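Local coordinates for protein NleG5-1 effector (Enterobacteria phage YYZ-2008, PDB 5VGC) that probably acts as a ubiquitin-protein ligase related to the RING family, and binds calcium ions, at residues 97-100 and 101-104; 103-106 and 107-110. The protein carries 1 engineered substitution. All blocks are in the same frame, centred on the assembly; numbering follows the deposited sequence. Where two conformers were deposited one is given.

Contact 1. Residues 97-100 and 101-104; sequences VLRE and IEML. With CA (calcium ion), chain C.
The guanidinium of Arg-99 lies between Glu-102 and Met-103. It meets both obliquely, and they come from opposite sides of its plane. On one side is Glu-102 OE2, 3.6 Å from Arg-99 NH1. This is a salt bridge of charge alone: the oxygen stands well off the plane of the guanidinium, so the attraction uses no N-H. The two flat groups are turned 54° apart. On the other side Met-103 CG approaches Arg-99 NH1 to 3.3 Å. The Arg-99 chain leaves its backbone with CG opposite N (chi1 -164°) and bends at chi2, which turns its end back toward Glu-102 and Met-103. Met-103 crosses it at about a right angle. The bend at chi3 brings Met-103 CE to 3.6 Å from Arg-99 CG.

Glu-102 has stronger partners in the second subunit. There OE2 takes a hydrogen bond from Met-107 N and OE1 one from Leu-109 N. Both carboxylate oxygens of this buried side chain are therefore satisfied, and the group is fixed across the dimer interface.

Val-97 and Ile-101 make a looser apolar pair, with Val-97 CG1 4.2 Å from Ile-101 CD1. The backbone under these side chains is helical. Ile-101 N, Glu-102 N and Met-103 N donate to Val-97 O, Leu-98 O and Arg-99 O, each at 2.8 Å.

Near the end of the helix two carbonyls bind calcium. Glu-102 O and Leu-104 O each lie 2.3 Å from the ion. The same two carbonyls of the second subunit complete the four protein ligands. The arrangement is thus the last turns of helix 92-102 running into a main-chain calcium site shared by two subunits.

Contact 2. Residues 103-106 and 107-110; sequences MLEN and MDLL. With CA (calcium ion), chain C.
Two hydrogen bonds join Glu-105 to Asp-108, and both use the backbone of Glu-105. In the first, Asp-108 N donates to Glu-105 O over 2.8 Å. In the second, the side chain of Asp-108 folds back, and its OD2 accepts from Glu-105 N at 3.0 Å. The N-H comes from above the carboxylate, 38° out of its plane, and the bond is fairly straight, with an N-H...O angle of 155°. Asp-108 thus acts as donor and acceptor at once, so that both backbone polar atoms of Glu-105 are engaged.

The first of these bonds closes a type II beta turn from Glu-105 to Asp-108. Asn-106 and Met-107 fill its corners. Met-107 has the positive phi (69°) that the third position of such a turn requires. After the turn the chain leads on to helix 111-125. Met-107 packs on Val-53 of the second subunit and Leu-110 on Leu-98 of the second subunit, so this turn and the residues after it are also part of the dimer interface.

The two carboxylates would be expected to repel. Glu-105 and Asp-108 extend alongside each other in one direction, their carboxylate planes nearly parallel. Glu-105 OE1 is 4.4 Å from Asp-108 OD2. A second calcium ion, about 4 Å from the Glu-105 side chain, and the side chain of Arg-180, about 4 Å from that of Asp-108, may ease the repulsion.

Apolar contacts come from Leu-104. Its CD1 lies 4.0 Å from Leu-109 CD2, the two side chains crossing at about a right angle. The other methyl, Leu-104 CD2, rests 4.0 Å from Asp-108 CB. Ile-101 of the second subunit packs on both leucines.

How the contacts relate
Helix 92-102 enters contact 1 at residues 97-100, and the chain leaves the helix within 101-104. Contact 2 begins before contact 1 ends, because Met-103 and Leu-104 belong to both. The two are thus consecutive and overlapping; neither encloses the other. Contact 1 closes no loop and follows the helix to its end. Contact 2 closes a tight turn in the loop that leads to helix 111-125. Together they link these two helices, with the shared calcium at the junction. The second subunit touches both. It joins them crosswise, since the helix end of one copy meets the turn of the other.

Contact 1. Residues 97-100 and 101-104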
# COMPACT_ATOMS: atom_id res chain seq x y z
N VAL A 97 14.14 5.88 2.25
CA VAL A 97 13.78 4.44 2.30
C VAL A 97 12.29 4.27 2.62
O VAL A 97 11.57 3.50 1.95
CB VAL A 97 14.67 3.66 3.32
CG1 VAL A 97 14.13 2.25 3.60
CG2 VAL A 97 16.10 3.58 2.82
N LEU A 98 11.82 4.99 3.63
CA LEU A 98 10.41 4.84 4.00
C LEU A 98 9.47 5.23 2.86
O LEU A 98 8.48 4.52 2.56
CB LEU A 98 10.09 5.66 5.26
CG LEU A 98 10.74 5.14 6.53
CD1 LEU A 98 10.47 6.13 7.64
CD2 LEU A 98 10.23 3.76 6.91
N ARG A 99 9.81 6.35 2.21
CA ARG A 99 9.01 6.82 1.08
C ARG A 99 9.05 5.82 -0.08
O ARG A 99 8.02 5.57 -0.72
CB ARG A 99 9.47 8.20 0.63
CG ARG A 99 8.49 8.93 -0.27
CD ARG A 99 7.35 9.51 0.53
NE ARG A 99 6.41 10.20 -0.34
CZ ARG A 99 5.47 9.60 -1.08
NH1 ARG A 99 5.30 8.28 -1.06
NH2 ARG A 99 4.67 10.34 -1.84
N GLU A 100 10.23 5.24 -0.35
CA GLU A 100 10.35 4.18 -1.36
C GLU A 100 9.48 3.00 -0.99
O GLU A 100 8.81 2.43 -1.86
CB GLU A 100 11.79 3.73 -1.56
CG GLU A 100 12.69 4.75 -2.24
CD GLU A 100 12.45 4.90 -3.72
OE1 GLU A 100 11.57 4.20 -4.29
OE2 GLU A 100 13.15 5.75 -4.32
N ILE A 101 9.47 2.62 0.29
CA ILE A 101 8.52 1.57 0.71
C ILE A 101 7.08 2.00 0.40
O ILE A 101 6.33 1.24 -0.20
CB ILE A 101 8.63 1.18 2.20
CG1 ILE A 101 9.98 0.51 2.45
CG2 ILE A 101 7.49 0.25 2.62
CD1 ILE A 101 10.37 0.47 3.91
N GLU A 102 6.71 3.20 0.82
CA GLU A 102 5.33 3.71 0.58
C GLU A 102 4.95 3.67 -0.89
O GLU A 102 3.84 3.23 -1.24
CB GLU A 102 5.16 5.14 1.14
CG GLU A 102 5.14 5.22 2.68
CD GLU A 102 5.07 6.63 3.23
OE1 GLU A 102 4.98 6.77 4.48
OE2 GLU A 102 5.11 7.61 2.43
N MET A 103 5.87 4.09 -1.75
CA MET A 103 5.61 4.21 -3.19
C MET A 103 5.47 2.89 -3.95
O MET A 103 5.16 2.91 -5.14
CB MET A 103 6.68 5.07 -3.85
CG MET A 103 6.51 6.55 -3.55
SD MET A 103 7.62 7.54 -4.58
CE MET A 103 9.09 7.67 -3.56
N LEU A 104 5.70 1.76 -3.31
CA LEU A 104 5.36 0.46 -3.91
C LEU A 104 3.86 0.44 -4.21
O LEU A 104 3.07 0.98 -3.44
CB LEU A 104 5.72 -0.73 -2.99
CG LEU A 104 7.21 -1.02 -2.79
CD1 LEU A 104 7.43 -1.86 -1.54
CD2 LEU A 104 7.79 -1.73 -4.00
CA CA C . 2.15 1.68 -1.50

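Contact 2. Residues 103-106 and 107-110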
# COMPACT_ATOMS: atom_id res chain seq x y z
N MET A 103 5.87 4.09 -1.75
CA MET A 103 5.61 4.21 -3.19
C MET A 103 5.47 2.89 -3.95
O MET A 103 5.16 2.91 -5.14
CB MET A 103 6.68 5.07 -3.85
CG MET A 103 6.51 6.55 -3.55
SD MET A 103 7.62 7.54 -4.58
CE MET A 103 9.09 7.67 -3.56
N LEU A 104 5.70 1.76 -3.31
CA LEU A 104 5.36 0.46 -3.91
C LEU A 104 3.86 0.44 -4.21
O LEU A 104 3.07 0.98 -3.44
CB LEU A 104 5.72 -0.73 -2.99
CG LEU A 104 7.21 -1.02 -2.79
CD1 LEU A 104 7.43 -1.86 -1.54
CD2 LEU A 104 7.79 -1.73 -4.00
N GLU A 105 3.50 -0.19 -5.32
CA GLU A 105 2.14 -0.24 -5.84
C GLU A 105 1.57 -1.64 -5.81
O GLU A 105 2.32 -2.65 -5.65
CB GLU A 105 2.13 0.30 -7.28
CG GLU A 105 2.77 1.68 -7.42
CD GLU A 105 2.66 2.29 -8.82
OE1 GLU A 105 2.73 1.54 -9.83
OE2 GLU A 105 2.49 3.53 -8.90
N ASN A 106 0.25 -1.73 -5.95
CA ASN A 106 -0.45 -3.01 -5.97
C ASN A 106 0.28 -3.98 -6.92
O ASN A 106 0.65 -3.62 -8.04
CB ASN A 106 -1.92 -2.84 -6.35
CG ASN A 106 -2.68 -1.97 -5.36
OD1 ASN A 106 -2.44 -2.00 -4.14
ND2 ASN A 106 -3.61 -1.16 -5.88
N MET A 107 0.49 -5.20 -6.43
CA MET A 107 1.23 -6.26 -7.14
C MET A 107 2.75 -6.08 -7.33
O MET A 107 3.38 -6.99 -7.88
CB MET A 107 0.57 -6.61 -8.49
CG MET A 107 -0.88 -7.03 -8.39
SD MET A 107 -1.11 -8.58 -7.47
CE MET A 107 0.08 -9.60 -8.31
N ASP A 108 3.34 -4.96 -6.88
CA ASP A 108 4.79 -4.74 -7.13
C ASP A 108 5.67 -5.79 -6.44
O ASP A 108 6.70 -6.19 -7.00
CB ASP A 108 5.25 -3.34 -6.69
CG ASP A 108 5.29 -2.30 -7.82
OD1 ASP A 108 5.30 -2.68 -9.02
OD2 ASP A 108 5.35 -1.08 -7.50
N LEU A 109 5.26 -6.23 -5.24
CA LEU A 109 5.96 -7.29 -4.54
C LEU A 109 5.45 -8.65 -4.95
O LEU A 109 6.26 -9.54 -5.16
CB LEU A 109 5.86 -7.11 -3.01
CG LEU A 109 6.48 -5.83 -2.43
CD1 LEU A 109 6.41 -5.85 -0.91
CD2 LEU A 109 7.92 -5.62 -2.84
N LEU A 110 4.15 -8.84 -5.07
CA LEU A 110 3.62 -10.16 -5.49
C LEU A 110 3.85 -10.57 -6.95
O LEU A 110 3.69 -11.76 -7.25
CB LEU A 110 2.14 -10.29 -5.15
CG LEU A 110 1.87 -10.30 -3.65
CD1 LEU A 110 0.37 -10.12 -3.40
CD2 LEU A 110 2.36 -11.59 -3.01
CA CA C . 2.15 1.68 -1.50